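Local structure of transcription anti-terminator antagonist UpxZ (Bacteroides uniformis ATCC 8492, 4EPZ) at residues L64-G69 against L88-N93; D79-K84 against Y112-D117; S96-S101 against M105-W110. The protein probably antagonises transcription anti-termination, and thereby helps regulate the synthesis of capsular polysaccharides. All blocks are in the same frame, centred on the assembly; numbering follows the deposited sequence.

Interaction 1: L64-G69 against L88-N93; sequences LALLMG and LDRIYN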
loop_
_atom_site.group_PDB
_atom_site.type_symbol
_atom_site.label_atom_id
_atom_site.label_comp_id
_atom_site.label_asym_id
_atom_site.label_seq_id
_atom_site.Cartn_x
_atom_site.Cartn_y
_atom_site.Cartn_z
ATOM N N LEU A 64 2.700 3.920 4.055
ATOM C CA LEU A 64 2.084 3.564 2.788
ATOM C C LEU A 64 3.152 3.276 1.732
ATOM O O LEU A 64 3.050 2.259 1.038
ATOM C CB LEU A 64 1.138 4.658 2.297
ATOM C CG LEU A 64 0.451 4.344 0.950
ATOM C CD1 LEU A 64 -0.425 3.085 1.051
ATOM C CD2 LEU A 64 -0.354 5.545 0.455
ATOM N N ALA A 65 4.192 4.137 1.640
ATOM C CA ALA A 65 5.278 3.896 0.680
ATOM C C ALA A 65 5.934 2.519 0.908
ATOM O O ALA A 65 6.199 1.802 -0.053
ATOM C CB ALA A 65 6.336 4.995 0.782
ATOM N N LEU A 66 6.173 2.165 2.171
ATOM C CA LEU A 66 6.861 0.908 2.517
ATOM C C LEU A 66 6.020 -0.290 2.188
ATOM O O LEU A 66 6.547 -1.256 1.629
ATOM C CB LEU A 66 7.252 0.905 3.989
ATOM C CG LEU A 66 8.369 1.874 4.360
ATOM C CD1 LEU A 66 8.474 1.998 5.890
ATOM C CD2 LEU A 66 9.720 1.428 3.715
ATOM N N LEU A 67 4.709 -0.240 2.500
ATOM C CA LEU A 67 3.814 -1.369 2.215
ATOM C C LEU A 67 3.668 -1.561 0.719
ATOM O O LEU A 67 3.700 -2.693 0.216
ATOM C CB LEU A 67 2.432 -1.144 2.865
ATOM C CG LEU A 67 1.638 -2.376 3.275
ATOM C CD1 LEU A 67 2.530 -3.437 3.964
ATOM C CD2 LEU A 67 0.450 -1.957 4.175
HETATM N N MSE A 68 3.478 -0.448 0.002
HETATM C CA MSE A 68 3.381 -0.480 -1.460
HETATM C C MSE A 68 4.690 -0.999 -2.099
HETATM O O MSE A 68 4.635 -1.870 -2.977
HETATM C CB MSE A 68 3.032 0.906 -2.011
HETATM C CG MSE A 68 1.623 1.306 -1.653
HETATM SE SE MSE A 68 1.148 2.973 -2.502
HETATM C CE MSE A 68 1.191 2.402 -4.364
ATOM N N GLY A 69 5.834 -0.498 -1.608
ATOM C CA GLY A 69 7.165 -0.848 -2.098
ATOM C C GLY A 69 7.446 -2.329 -1.966
ATOM O O GLY A 69 7.767 -2.999 -2.952
ATOM N N LEU A 88 2.752 -2.821 9.233
ATOM C CA LEU A 88 1.351 -2.920 9.617
ATOM C C LEU A 88 1.124 -2.466 11.065
ATOM O O LEU A 88 0.172 -1.723 11.339
ATOM C CB LEU A 88 0.847 -4.350 9.441
ATOM C CG LEU A 88 0.643 -4.764 8.009
ATOM C CD1 LEU A 88 0.601 -6.292 7.913
ATOM C CD2 LEU A 88 -0.623 -4.115 7.378
ATOM N N ASP A 89 2.025 -2.856 11.966
ATOM C CA ASP A 89 1.907 -2.454 13.378
ATOM C C ASP A 89 2.008 -0.928 13.503
ATOM O O ASP A 89 1.199 -0.302 14.211
ATOM C CB ASP A 89 3.004 -3.153 14.200
ATOM C CG ASP A 89 2.865 -2.901 15.667
ATOM O OD1 ASP A 89 1.872 -3.378 16.252
ATOM O OD2 ASP A 89 3.774 -2.272 16.242
ATOM N N ARG A 90 2.924 -0.323 12.744
ATOM C CA ARG A 90 3.040 1.145 12.740
ATOM C C ARG A 90 1.750 1.797 12.214
ATOM O O ARG A 90 1.334 2.856 12.722
ATOM C CB ARG A 90 4.251 1.569 11.903
ATOM C CG ARG A 90 5.589 1.246 12.603
ATOM C CD ARG A 90 6.739 1.355 11.606
ATOM N NE ARG A 90 6.828 2.692 11.013
ATOM C CZ ARG A 90 7.734 3.056 10.111
ATOM N NH1 ARG A 90 8.659 2.195 9.705
ATOM N NH2 ARG A 90 7.729 4.283 9.619
ATOM N N ILE A 91 1.103 1.167 11.199
ATOM C CA ILE A 91 -0.144 1.723 10.652
ATOM C C ILE A 91 -1.281 1.605 11.675
ATOM O O ILE A 91 -2.025 2.570 11.861
ATOM C CB ILE A 91 -0.485 1.027 9.320
ATOM C CG1 ILE A 91 0.564 1.390 8.231
ATOM C CG2 ILE A 91 -1.904 1.357 8.885
ATOM C CD1 ILE A 91 0.476 0.444 6.999
ATOM N N TYR A 92 -1.441 0.436 12.331
ATOM C CA TYR A 92 -2.497 0.285 13.334
ATOM C C TYR A 92 -2.325 1.314 14.475
ATOM O O TYR A 92 -3.322 1.812 14.980
ATOM C CB TYR A 92 -2.488 -1.128 13.915
ATOM C CG TYR A 92 -3.278 -2.143 13.115
ATOM C CD1 TYR A 92 -4.672 -2.171 13.168
ATOM C CD2 TYR A 92 -2.633 -3.139 12.383
ATOM C CE1 TYR A 92 -5.405 -3.141 12.481
ATOM C CE2 TYR A 92 -3.354 -4.111 11.693
ATOM C CZ TYR A 92 -4.741 -4.094 11.729
ATOM O OH TYR A 92 -5.431 -5.083 11.090
ATOM N N ASN A 93 -1.085 1.710 14.791
ATOM C CA ASN A 93 -0.831 2.699 15.842
ATOM C C ASN A 93 -1.225 4.113 15.462
ATOM O O ASN A 93 -1.337 4.956 16.358
ATOM C CB ASN A 93 0.644 2.680 16.256
ATOM C CG ASN A 93 1.036 1.447 17.013
ATOM O OD1 ASN A 93 0.197 0.677 17.513
ATOM N ND2 ASN A 93 2.328 1.212 17.082
#
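The helical segments carrying L67 and L88 run roughly antiparallel, 146° between their N-to-C directions, and their short axes come no closer than 10.6 Å. The nearest CA atoms, those of L67 and L88, are 8.0 Å apart, a separation bridged by side chains. L67 is the hub. Its CG stands anti to the backbone N (chi1 -151°), and across this contact only the CD2 branch touches: L67 CD2 meets the terminal CD1 of I91 at 3.7 Å. The same methyl lies 4.0 Å from L88 CD2, the two leucine side chains crossing at about a right angle. One turn apart on their helix, L88 and I91 thus share a single methyl group. Beside this trio, L66 CD1 approaches R90 NH1 at 3.8 Å, oblique to the guanidinium plane. The bent arginine chain ends in a guanidinium whose NE is salt-bridged to E59. I91 also packs on helix 102-115. The two segments bury 179 Å² in total. With methyl groups making the central contacts and the one charged partner already paired with E59, the contact between helices 56-72 and 80-92 rests on apolar packing.

Interaction 2: D79-K84 against Y112-D117; sequences DKERKK and YSETYD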
loop_
_atom_site.group_PDB
_atom_site.type_symbol
_atom_site.label_atom_id
_atom_site.label_comp_id
_atom_site.label_asym_id
_atom_site.label_seq_id
_atom_site.Cartn_x
_atom_site.Cartn_y
_atom_site.Cartn_z
ATOM N N ASP A 79 13.091 -11.848 4.623
ATOM C CA ASP A 79 12.732 -11.016 5.777
ATOM C C ASP A 79 11.610 -10.034 5.433
ATOM O O ASP A 79 11.171 -9.260 6.294
ATOM C CB ASP A 79 13.974 -10.242 6.249
ATOM C CG ASP A 79 13.944 -9.799 7.702
ATOM O OD1 ASP A 79 13.451 -10.591 8.564
ATOM O OD2 ASP A 79 14.438 -8.679 7.993
ATOM N N LYS A 80 11.165 -10.024 4.159
ATOM C CA LYS A 80 10.148 -9.059 3.723
ATOM C C LYS A 80 8.815 -9.233 4.480
ATOM O O LYS A 80 8.199 -8.224 4.882
ATOM C CB LYS A 80 9.928 -9.187 2.212
ATOM C CG LYS A 80 9.226 -7.971 1.626
ATOM C CD LYS A 80 9.413 -7.895 0.107
ATOM C CE LYS A 80 8.501 -8.843 -0.622
ATOM N NZ LYS A 80 8.576 -8.640 -2.106
ATOM N N GLU A 81 8.374 -10.491 4.704
ATOM C CA GLU A 81 7.112 -10.719 5.435
ATOM C C GLU A 81 7.207 -10.168 6.865
ATOM O O GLU A 81 6.276 -9.502 7.335
ATOM C CB GLU A 81 6.724 -12.200 5.446
ATOM C CG GLU A 81 6.339 -12.709 4.059
ATOM C CD GLU A 81 5.243 -11.946 3.336
ATOM O OE1 GLU A 81 4.201 -11.652 3.968
ATOM O OE2 GLU A 81 5.450 -11.597 2.151
ATOM N N ARG A 82 8.340 -10.419 7.546
ATOM C CA ARG A 82 8.533 -9.873 8.895
ATOM C C ARG A 82 8.476 -8.319 8.834
ATOM O O ARG A 82 7.810 -7.691 9.663
ATOM C CB ARG A 82 9.882 -10.326 9.460
ATOM C CG ARG A 82 10.112 -9.844 10.911
ATOM C CD ARG A 82 11.547 -10.050 11.385
ATOM N NE ARG A 82 12.493 -9.221 10.633
ATOM C CZ ARG A 82 12.694 -7.920 10.818
ATOM N NH1 ARG A 82 12.058 -7.273 11.791
ATOM N NH2 ARG A 82 13.551 -7.258 10.049
ATOM N N LYS A 83 9.197 -7.695 7.868
ATOM C CA LYS A 83 9.195 -6.226 7.728
ATOM C C LYS A 83 7.770 -5.681 7.449
ATOM O O LYS A 83 7.407 -4.626 7.981
ATOM C CB LYS A 83 10.162 -5.757 6.626
ATOM C CG LYS A 83 11.642 -6.006 6.928
ATOM C CD LYS A 83 12.458 -5.430 5.750
ATOM C CE LYS A 83 13.933 -5.710 5.848
ATOM N NZ LYS A 83 14.545 -5.721 4.496
ATOM N N LYS A 84 6.948 -6.401 6.656
ATOM C CA LYS A 84 5.587 -5.936 6.390
ATOM C C LYS A 84 4.770 -5.895 7.680
ATOM O O LYS A 84 4.016 -4.952 7.887
ATOM C CB LYS A 84 4.891 -6.782 5.328
ATOM C CG LYS A 84 5.469 -6.472 3.958
ATOM C CD LYS A 84 4.535 -6.861 2.838
ATOM C CE LYS A 84 4.435 -8.346 2.649
ATOM N NZ LYS A 84 3.534 -8.681 1.501
ATOM N N TYR A 112 -5.750 -3.870 4.778
ATOM C CA TYR A 112 -6.701 -5.000 4.638
ATOM C C TYR A 112 -6.087 -6.116 3.770
ATOM O O TYR A 112 -6.253 -7.308 4.071
ATOM C CB TYR A 112 -8.018 -4.489 3.999
ATOM C CG TYR A 112 -8.959 -5.598 3.577
ATOM C CD1 TYR A 112 -9.718 -6.290 4.520
ATOM C CD2 TYR A 112 -9.099 -5.943 2.236
ATOM C CE1 TYR A 112 -10.585 -7.315 4.130
ATOM C CE2 TYR A 112 -9.928 -6.992 1.843
ATOM C CZ TYR A 112 -10.692 -7.649 2.792
ATOM O OH TYR A 112 -11.556 -8.635 2.394
ATOM N N SER A 113 -5.389 -5.754 2.675
ATOM C CA SER A 113 -4.841 -6.797 1.799
ATOM C C SER A 113 -3.854 -7.721 2.507
ATOM O O SER A 113 -3.676 -8.876 2.096
ATOM C CB SER A 113 -4.130 -6.164 0.620
ATOM O OG SER A 113 -2.833 -5.688 0.951
ATOM N N GLU A 114 -3.189 -7.202 3.538
ATOM C CA GLU A 114 -2.171 -7.947 4.293
ATOM C C GLU A 114 -2.739 -8.728 5.457
ATOM O O GLU A 114 -2.107 -9.683 5.905
ATOM C CB GLU A 114 -1.125 -6.992 4.862
ATOM C CG GLU A 114 -0.209 -6.410 3.795
ATOM C CD GLU A 114 0.813 -7.360 3.200
ATOM O OE1 GLU A 114 1.118 -8.399 3.829
ATOM O OE2 GLU A 114 1.281 -7.082 2.075
ATOM N N THR A 115 -3.897 -8.331 5.960
ATOM C CA THR A 115 -4.468 -8.905 7.178
ATOM C C THR A 115 -5.788 -9.612 7.010
ATOM O O THR A 115 -6.123 -10.480 7.852
ATOM C CB THR A 115 -4.720 -7.751 8.185
ATOM O OG1 THR A 115 -5.640 -6.797 7.604
ATOM C CG2 THR A 115 -3.420 -7.012 8.587
ATOM N N TYR A 116 -6.595 -9.171 6.005
ATOM C CA TYR A 116 -7.982 -9.540 5.823
ATOM C C TYR A 116 -8.745 -9.235 7.127
ATOM O O TYR A 116 -9.634 -9.988 7.535
ATOM C CB TYR A 116 -8.167 -10.980 5.317
ATOM C CG TYR A 116 -7.925 -10.989 3.833
ATOM C CD1 TYR A 116 -8.897 -10.526 2.951
ATOM C CD2 TYR A 116 -6.671 -11.296 3.315
ATOM C CE1 TYR A 116 -8.639 -10.385 1.598
ATOM C CE2 TYR A 116 -6.419 -11.205 1.947
ATOM C CZ TYR A 116 -7.396 -10.716 1.101
ATOM O OH TYR A 116 -7.187 -10.634 -0.253
ATOM N N ASP A 117 -8.367 -8.115 7.796
ATOM C CA ASP A 117 -9.057 -7.607 8.989
ATOM C C ASP A 117 -10.350 -6.952 8.486
ATOM O O ASP A 117 -10.301 -5.886 7.863
ATOM C CB ASP A 117 -8.158 -6.623 9.731
ATOM C CG ASP A 117 -8.752 -5.926 10.937
ATOM O OD1 ASP A 117 -9.947 -6.168 11.244
ATOM O OD2 ASP A 117 -8.009 -5.226 11.625
HETATM O O HOH W 1 2.092 -10.648 2.998
#
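E114 meets K84 between helices 80-92 and 102-115, and the segment around it, 112-117, marks the end of the second helix. At its start, Y112 O takes two backbone donors, T115 N and Y116 N, in the last helical turn. E114 then carries the contact. Its chain is bent at chi2 (-72°) and crosses the K84 side chain at about a right angle, and K84 NZ donates to the syn lone pair of E114 OE2 at 2.8 Å, within a salt bridge. A bound calcium ion lies about 4 Å from the K84 side chain. One water ties in the rest: it donates to E114 OE1 at 2.6 Å and likewise to E81 OE1. The same water accepts from K84 NZ at 2.9 Å. E81 OE2 is a longer salt-bridge partner of K84 NZ at 3.5 Å. The lysine charge and the water probably ease the repulsion between the two carboxylates. T115 OG1 next accepts from D117 N at 3.0 Å, an ST turn, while Y116 leaves the helix with positive phi (54°). D117 is the N-cap of helix 118-129, its OD1 bonded to E119 N. Helix 56-72 adjoins the salt bridge: L67 touches both K84 and E114, and N71 ND2 also bonds E114 OE2. Beyond Y112 stand helices 118-129 and 138-152.

Interaction 3: S96-S101 against M105-W110; sequences SQLPAS and MRLLTW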
loop_
_atom_site.group_PDB
_atom_site.type_symbol
_atom_site.label_atom_id
_atom_site.label_comp_id
_atom_site.label_asym_id
_atom_site.label_seq_id
_atom_site.Cartn_x
_atom_site.Cartn_y
_atom_site.Cartn_z
ATOM N N SER A 96 -6.390 5.452 13.721
ATOM C CA SER A 96 -7.511 6.176 14.351
ATOM C C SER A 96 -7.268 7.706 14.426
ATOM O O SER A 96 -8.225 8.477 14.526
ATOM C CB SER A 96 -7.800 5.591 15.733
ATOM O OG SER A 96 -6.722 5.818 16.627
ATOM N N GLN A 97 -6.020 8.151 14.310
ATOM C CA GLN A 97 -5.705 9.580 14.367
ATOM C C GLN A 97 -5.747 10.260 12.995
ATOM O O GLN A 97 -5.778 11.484 12.920
ATOM C CB GLN A 97 -4.324 9.764 14.964
ATOM C CG GLN A 97 -4.230 9.347 16.448
ATOM C CD GLN A 97 -2.787 9.469 16.884
ATOM O OE1 GLN A 97 -2.262 10.576 17.040
ATOM N NE2 GLN A 97 -2.089 8.348 16.984
ATOM N N LEU A 98 -5.682 9.486 11.917
ATOM C CA LEU A 98 -5.662 10.106 10.606
ATOM C C LEU A 98 -7.027 10.622 10.203
ATOM O O LEU A 98 -8.026 9.908 10.319
ATOM C CB LEU A 98 -5.161 9.108 9.545
ATOM C CG LEU A 98 -3.668 8.792 9.574
ATOM C CD1 LEU A 98 -3.370 7.557 8.726
ATOM C CD2 LEU A 98 -2.856 9.983 9.053
ATOM N N PRO A 99 -7.089 11.847 9.643
ATOM C CA PRO A 99 -8.364 12.321 9.117
ATOM C C PRO A 99 -8.712 11.585 7.830
ATOM O O PRO A 99 -7.819 10.974 7.217
ATOM C CB PRO A 99 -8.108 13.806 8.834
ATOM C CG PRO A 99 -6.663 13.936 8.671
ATOM C CD PRO A 99 -5.991 12.809 9.401
ATOM N N ALA A 100 -10.012 11.651 7.428
ATOM C CA ALA A 100 -10.469 11.109 6.157
ATOM C C ALA A 100 -9.635 11.759 5.033
ATOM O O ALA A 100 -9.496 12.987 4.989
ATOM C CB ALA A 100 -11.942 11.420 5.963
ATOM N N SER A 101 -9.058 10.946 4.165
ATOM C CA SER A 101 -8.184 11.368 3.058
ATOM C C SER A 101 -7.914 10.208 2.142
ATOM O O SER A 101 -8.196 9.066 2.503
ATOM C CB SER A 101 -6.840 11.865 3.587
ATOM O OG SER A 101 -6.099 10.767 4.116
HETATM N N MSE A 105 -7.537 6.171 2.974
HETATM C CA MSE A 105 -8.184 5.129 2.164
HETATM C C MSE A 105 -7.150 4.091 1.653
HETATM O O MSE A 105 -7.373 2.879 1.734
HETATM C CB MSE A 105 -8.890 5.764 0.963
HETATM C CG MSE A 105 -9.567 4.733 0.072
HETATM SE SE MSE A 105 -11.085 3.880 1.013
HETATM C CE MSE A 105 -11.270 2.429 -0.368
ATOM N N ARG A 106 -6.027 4.577 1.144
ATOM C CA ARG A 106 -4.962 3.689 0.636
ATOM C C ARG A 106 -4.374 2.843 1.766
ATOM O O ARG A 106 -4.148 1.656 1.569
ATOM C CB ARG A 106 -3.878 4.517 -0.075
ATOM C CG ARG A 106 -4.430 5.082 -1.404
ATOM C CD ARG A 106 -3.501 6.138 -1.936
ATOM N NE ARG A 106 -3.746 6.369 -3.369
ATOM C CZ ARG A 106 -3.136 7.316 -4.082
ATOM N NH1 ARG A 106 -2.296 8.160 -3.497
ATOM N NH2 ARG A 106 -3.396 7.454 -5.377
ATOM N N LEU A 107 -4.204 3.418 2.957
ATOM C CA LEU A 107 -3.651 2.645 4.079
ATOM C C LEU A 107 -4.660 1.562 4.515
ATOM O O LEU A 107 -4.276 0.426 4.828
ATOM C CB LEU A 107 -3.328 3.553 5.256
ATOM C CG LEU A 107 -2.059 4.381 5.117
ATOM C CD1 LEU A 107 -2.048 5.492 6.182
ATOM C CD2 LEU A 107 -0.803 3.503 5.321
ATOM N N LEU A 108 -5.943 1.928 4.576
ATOM C CA LEU A 108 -6.969 0.932 4.951
ATOM C C LEU A 108 -7.004 -0.196 3.940
ATOM O O LEU A 108 -7.090 -1.357 4.351
ATOM C CB LEU A 108 -8.368 1.547 5.044
ATOM C CG LEU A 108 -8.638 2.538 6.187
ATOM C CD1 LEU A 108 -9.846 3.410 5.829
ATOM C CD2 LEU A 108 -8.892 1.768 7.520
ATOM N N THR A 109 -6.878 0.122 2.625
ATOM C CA THR A 109 -6.983 -0.890 1.580
ATOM C C THR A 109 -5.753 -1.800 1.606
ATOM O O THR A 109 -5.881 -3.028 1.590
ATOM C CB THR A 109 -7.205 -0.202 0.226
ATOM O OG1 THR A 109 -8.402 0.549 0.333
ATOM C CG2 THR A 109 -7.308 -1.214 -0.902
ATOM N N TRP A 110 -4.554 -1.210 1.588
ATOM C CA TRP A 110 -3.318 -2.002 1.655
ATOM C C TRP A 110 -3.216 -2.782 2.963
ATOM O O TRP A 110 -2.774 -3.937 2.950
ATOM C CB TRP A 110 -2.097 -1.107 1.464
ATOM C CG TRP A 110 -1.880 -0.839 0.016
ATOM C CD1 TRP A 110 -2.278 0.263 -0.678
ATOM C CD2 TRP A 110 -1.433 -1.792 -0.961
ATOM N NE1 TRP A 110 -1.991 0.106 -2.020
ATOM C CE2 TRP A 110 -1.487 -1.156 -2.223
ATOM C CE3 TRP A 110 -0.900 -3.093 -0.879
ATOM C CZ2 TRP A 110 -1.064 -1.788 -3.401
ATOM C CZ3 TRP A 110 -0.479 -3.715 -2.049
ATOM C CH2 TRP A 110 -0.595 -3.080 -3.291
#
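L98 and L107 meet through one methyl group each, L98 CD1 lying 3.5 Å from L107 CD1, a close apolar approach. Both leucines adopt the same conformation: CG lies anti to the carbonyl carbon, beside the backbone N, and the second torsion is extended in each. Although the torsions match, the side chains cross at about a right angle. The second link is made by backbone: M105 N donates to S101 O at 3.0 Å with an N-H...O angle of 164°, the donor tilted somewhat from the carbonyl plane. The hydroxyl of S101 is turned to the helix start, where OG caps K104 N. In the selenomethionine M105 the chain bends at chi2 (67°), and the bend carries the selenium end toward helices 118-129 and 138-152, while CB stays 3.7 Å from S101 O. M105 O is gripped twice, by T109 N at 2.9 Å and by T109 OG1, from opposite faces of its plane. Serine N-cap, i to i+4 bond and a loop leucine packed on the second turn together form a capped helix N-terminus, here that of helix 102-115.

How the interactions relate
Three of the seven helices, 56-72, 80-92 and 102-115, carry the contacts; the chain has no strand. Interaction 1 joins the first two near the centre of the protein. Interaction 2, 9 Å from it between centres, joins the second to the C-terminal end of the third, and Y92 OH probably hydrogen-bonds D117 OD2 between them. Interaction 3 lies 11 Å from interaction 1 toward the N-terminal end of helix 102-115, with I91 CD1 packing on L107 CD2 at 3.7 Å. Along the chain, interaction 1 closes before interaction 3 opens, whereas the segments of interactions 1 and 2 alternate. Interaction 3 falls in sequence between the two segments of interaction 2; their centres, 16 Å apart, lie toward the two ends of helix 102-115.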